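Local coordinates for Gp6 (Enterobacteria phage HK97, PDB 3JVO), which completes the phage head as a thirteen-subunit ring of the head-tail connector, binding the portal protein and gp7 around an open channel for DNA ejection, at the interface of chains A and B. Numbering follows the deposited sequence. Chains: chain A/B, Gp6.

The interface of chains A and B. Residues chain A 13, 16-17, 19, 64; chain B 28, 31-32, 74.
Hydrogen bonding at this subunit interface of the gp6 ring centres on A:Gln17, whose amide both accepts and donates. CG lies anti to the backbone N (chi1 178°), and a bend at chi2 turns the amide across the partner. Its OE1, at the ring edge of B:Tyr32, takes a short 2.5 Å bond from OH, the polar tip of a rigid ring, which comes from above the amide plane; the planes stand 73° apart. NE2 donates to a lone pair of the B:Arg74 carbonyl O at 3.0 Å, so two bonds fix the amide's rotation.

A:Gln17 ends helix 11-17, where a carbonyl may lack a helical partner, and long arginine can reach it: B:Arg74 NH1 gives its backbone O an almost straight 3.2 Å bond, in the guanidinium plane but above the carbonyl plane, off its lone pairs. Water joins A:Gln16 OE1 (2.6 Å) to B:Leu28 N, near a helix start.

A:Glu19 offers opposite charge, a long salt bridge from OE2 to B:Arg74 NH1 at 3.5 Å, carboxylate perpendicular to guanidinium.

Apolar contacts suit leucine's branched methyls: A:Leu64 CD1 meets B:Leu31 CD2 tip to tip, snugly at 3.5 Å, and A:Leu13 CD2 lies against the B:Leu28 backbone. B:Leu28, CG anti to N (chi1 -174°), places CD1 near A:Gln17 OE1 and A:Leu13 O, and CD2 near A:Gln16 O. B:Arg74 CD packs on the A:Gln17 amide carbon.

Helices 11-17 and 57-72, with loop residue A:Glu19, thus receive the neighbour's helix 26-44 and loop residue B:Arg74, head to tail, suiting ring closure.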
ATOM      1  N   LEU A  13      13.303 -22.570 -38.442  1.00 31.99           N
ATOM      2  CA  LEU A  13      12.226 -21.657 -38.015  1.00 31.80           C
ATOM      3  C   LEU A  13      11.992 -21.728 -36.503  1.00 31.71           C
ATOM      4  O   LEU A  13      11.765 -20.711 -35.854  1.00 32.11           O
ATOM      5  CB  LEU A  13      10.935 -21.958 -38.762  1.00 31.82           C
ATOM      6  CG  LEU A  13      10.856 -21.382 -40.181  1.00 33.74           C
ATOM      7  CD1 LEU A  13       9.534 -21.775 -40.814  1.00 36.24           C
ATOM      8  CD2 LEU A  13      11.009 -19.856 -40.160  1.00 32.69           C
ATOM      9  N   GLN A  16      14.722 -19.630 -35.053  1.00 29.49           N
ATOM     10  CA  GLN A  16      14.506 -18.196 -35.284  1.00 29.65           C
ATOM     11  C   GLN A  16      13.504 -17.599 -34.296  1.00 29.02           C
ATOM     12  O   GLN A  16      13.690 -16.482 -33.825  1.00 28.29           O
ATOM     13  CB  GLN A  16      14.090 -17.941 -36.730  1.00 29.63           C
ATOM     14  CG  GLN A  16      15.197 -18.308 -37.683  1.00 31.84           C
ATOM     15  CD  GLN A  16      14.831 -18.136 -39.125  1.00 35.43           C
ATOM     16  OE1 GLN A  16      13.708 -17.768 -39.466  1.00 36.19           O
ATOM     17  NE2 GLN A  16      15.799 -18.381 -39.996  1.00 37.00           N
ATOM     18  N   GLN A  17      12.463 -18.370 -33.980  1.00 28.83           N
ATOM     19  CA  GLN A  17      11.494 -18.024 -32.957  1.00 29.49           C
ATOM     20  C   GLN A  17      12.107 -17.620 -31.605  1.00 30.36           C
ATOM     21  O   GLN A  17      11.650 -16.656 -30.974  1.00 30.09           O
ATOM     22  CB  GLN A  17      10.555 -19.209 -32.718  1.00 29.10           C
ATOM     23  CG  GLN A  17       9.537 -18.949 -31.639  1.00 28.32           C
ATOM     24  CD  GLN A  17       8.467 -17.949 -32.069  1.00 29.89           C
ATOM     25  OE1 GLN A  17       8.416 -17.534 -33.234  1.00 28.33           O
ATOM     26  NE2 GLN A  17       7.593 -17.561 -31.122  1.00 28.64           N
ATOM     27  N   GLU A  19      15.361 -16.906 -31.279  1.00 37.35           N
ATOM     28  CA  GLU A  19      16.575 -16.145 -31.600  1.00 40.32           C
ATOM     29  C   GLU A  19      17.859 -16.845 -31.093  1.00 40.07           C
ATOM     30  O   GLU A  19      18.760 -16.228 -30.524  1.00 39.81           O
ATOM     31  CB  GLU A  19      16.430 -14.698 -31.114  1.00 40.01           C
ATOM     32  CG  GLU A  19      15.190 -13.988 -31.715  1.00 42.65           C
ATOM     33  CD  GLU A  19      14.890 -12.634 -31.071  1.00 44.28           C
ATOM     34  OE1 GLU A  19      15.644 -12.226 -30.154  1.00 50.22           O
ATOM     35  OE2 GLU A  19      13.907 -11.959 -31.484  1.00 50.09           O
ATOM     36  N   LEU A  64       4.550 -22.563 -32.054  1.00 30.00           N
ATOM     37  CA  LEU A  64       5.741 -21.724 -31.805  1.00 30.13           C
ATOM     38  C   LEU A  64       5.768 -21.095 -30.410  1.00 29.98           C
ATOM     39  O   LEU A  64       6.820 -21.066 -29.754  1.00 29.74           O
ATOM     40  CB  LEU A  64       5.870 -20.622 -32.856  1.00 30.23           C
ATOM     41  CG  LEU A  64       6.256 -21.061 -34.275  1.00 30.91           C
ATOM     42  CD1 LEU A  64       6.074 -19.856 -35.204  1.00 28.93           C
ATOM     43  CD2 LEU A  64       7.700 -21.575 -34.350  1.00 29.61           C
TER
ATOM     44  N   LEU B  28       9.879 -16.518 -41.327  1.00 29.07           N
ATOM     45  CA  LEU B  28       9.292 -16.386 -39.990  1.00 28.47           C
ATOM     46  C   LEU B  28       8.160 -15.337 -39.986  1.00 28.15           C
ATOM     47  O   LEU B  28       7.063 -15.603 -39.527  1.00 26.87           O
ATOM     48  CB  LEU B  28      10.364 -16.025 -38.936  1.00 28.63           C
ATOM     49  CG  LEU B  28       9.841 -16.004 -37.489  1.00 28.39           C
ATOM     50  CD1 LEU B  28       9.531 -17.416 -36.986  1.00 27.95           C
ATOM     51  CD2 LEU B  28      10.798 -15.273 -36.538  1.00 27.62           C
ATOM     52  N   LEU B  31       5.096 -16.514 -41.638  1.00 28.32           N
ATOM     53  CA  LEU B  31       4.379 -17.438 -40.786  1.00 28.84           C
ATOM     54  C   LEU B  31       3.514 -16.667 -39.788  1.00 28.02           C
ATOM     55  O   LEU B  31       2.328 -16.975 -39.652  1.00 27.78           O
ATOM     56  CB  LEU B  31       5.348 -18.403 -40.096  1.00 29.65           C
ATOM     57  CG  LEU B  31       4.800 -19.641 -39.394  1.00 33.12           C
ATOM     58  CD1 LEU B  31       5.915 -20.655 -39.145  1.00 32.40           C
ATOM     59  CD2 LEU B  31       4.218 -19.209 -38.067  1.00 36.72           C
ATOM     60  N   TYR B  32       4.077 -15.647 -39.132  1.00 26.47           N
ATOM     61  CA  TYR B  32       3.273 -14.809 -38.228  1.00 26.44           C
ATOM     62  C   TYR B  32       2.068 -14.196 -38.983  1.00 25.95           C
ATOM     63  O   TYR B  32       0.919 -14.160 -38.464  1.00 24.31           O
ATOM     64  CB  TYR B  32       4.096 -13.671 -37.594  1.00 25.70           C
ATOM     65  CG  TYR B  32       5.255 -14.086 -36.712  1.00 26.33           C
ATOM     66  CD1 TYR B  32       5.220 -15.272 -35.986  1.00 25.96           C
ATOM     67  CD2 TYR B  32       6.380 -13.260 -36.574  1.00 27.75           C
ATOM     68  CE1 TYR B  32       6.275 -15.658 -35.156  1.00 28.27           C
ATOM     69  CE2 TYR B  32       7.448 -13.626 -35.745  1.00 29.10           C
ATOM     70  CZ  TYR B  32       7.393 -14.833 -35.040  1.00 29.10           C
ATOM     71  OH  TYR B  32       8.429 -15.202 -34.212  1.00 28.27           O
ATOM     72  N   ARG B  74       6.849 -13.803 -27.933  1.00 28.08           N
ATOM     73  CA  ARG B  74       7.204 -15.084 -28.520  1.00 28.24           C
ATOM     74  C   ARG B  74       6.853 -16.340 -27.701  1.00 28.06           C
ATOM     75  O   ARG B  74       6.956 -17.435 -28.219  1.00 27.45           O
ATOM     76  CB  ARG B  74       8.721 -15.068 -28.781  1.00 28.58           C
ATOM     77  CG  ARG B  74       9.158 -13.912 -29.693  1.00 29.12           C
ATOM     78  CD  ARG B  74       9.199 -14.344 -31.133  1.00 26.91           C
ATOM     79  NE  ARG B  74       9.508 -13.237 -32.039  1.00 27.56           N
ATOM     80  CZ  ARG B  74      10.573 -13.166 -32.840  1.00 27.21           C
ATOM     81  NH1 ARG B  74      11.500 -14.125 -32.866  1.00 23.77           N
ATOM     82  NH2 ARG B  74      10.708 -12.112 -33.631  1.00 28.57           N
TER
HETATM   83  O   HOH W   1      12.737 -16.544 -41.501  1.00 36.58           O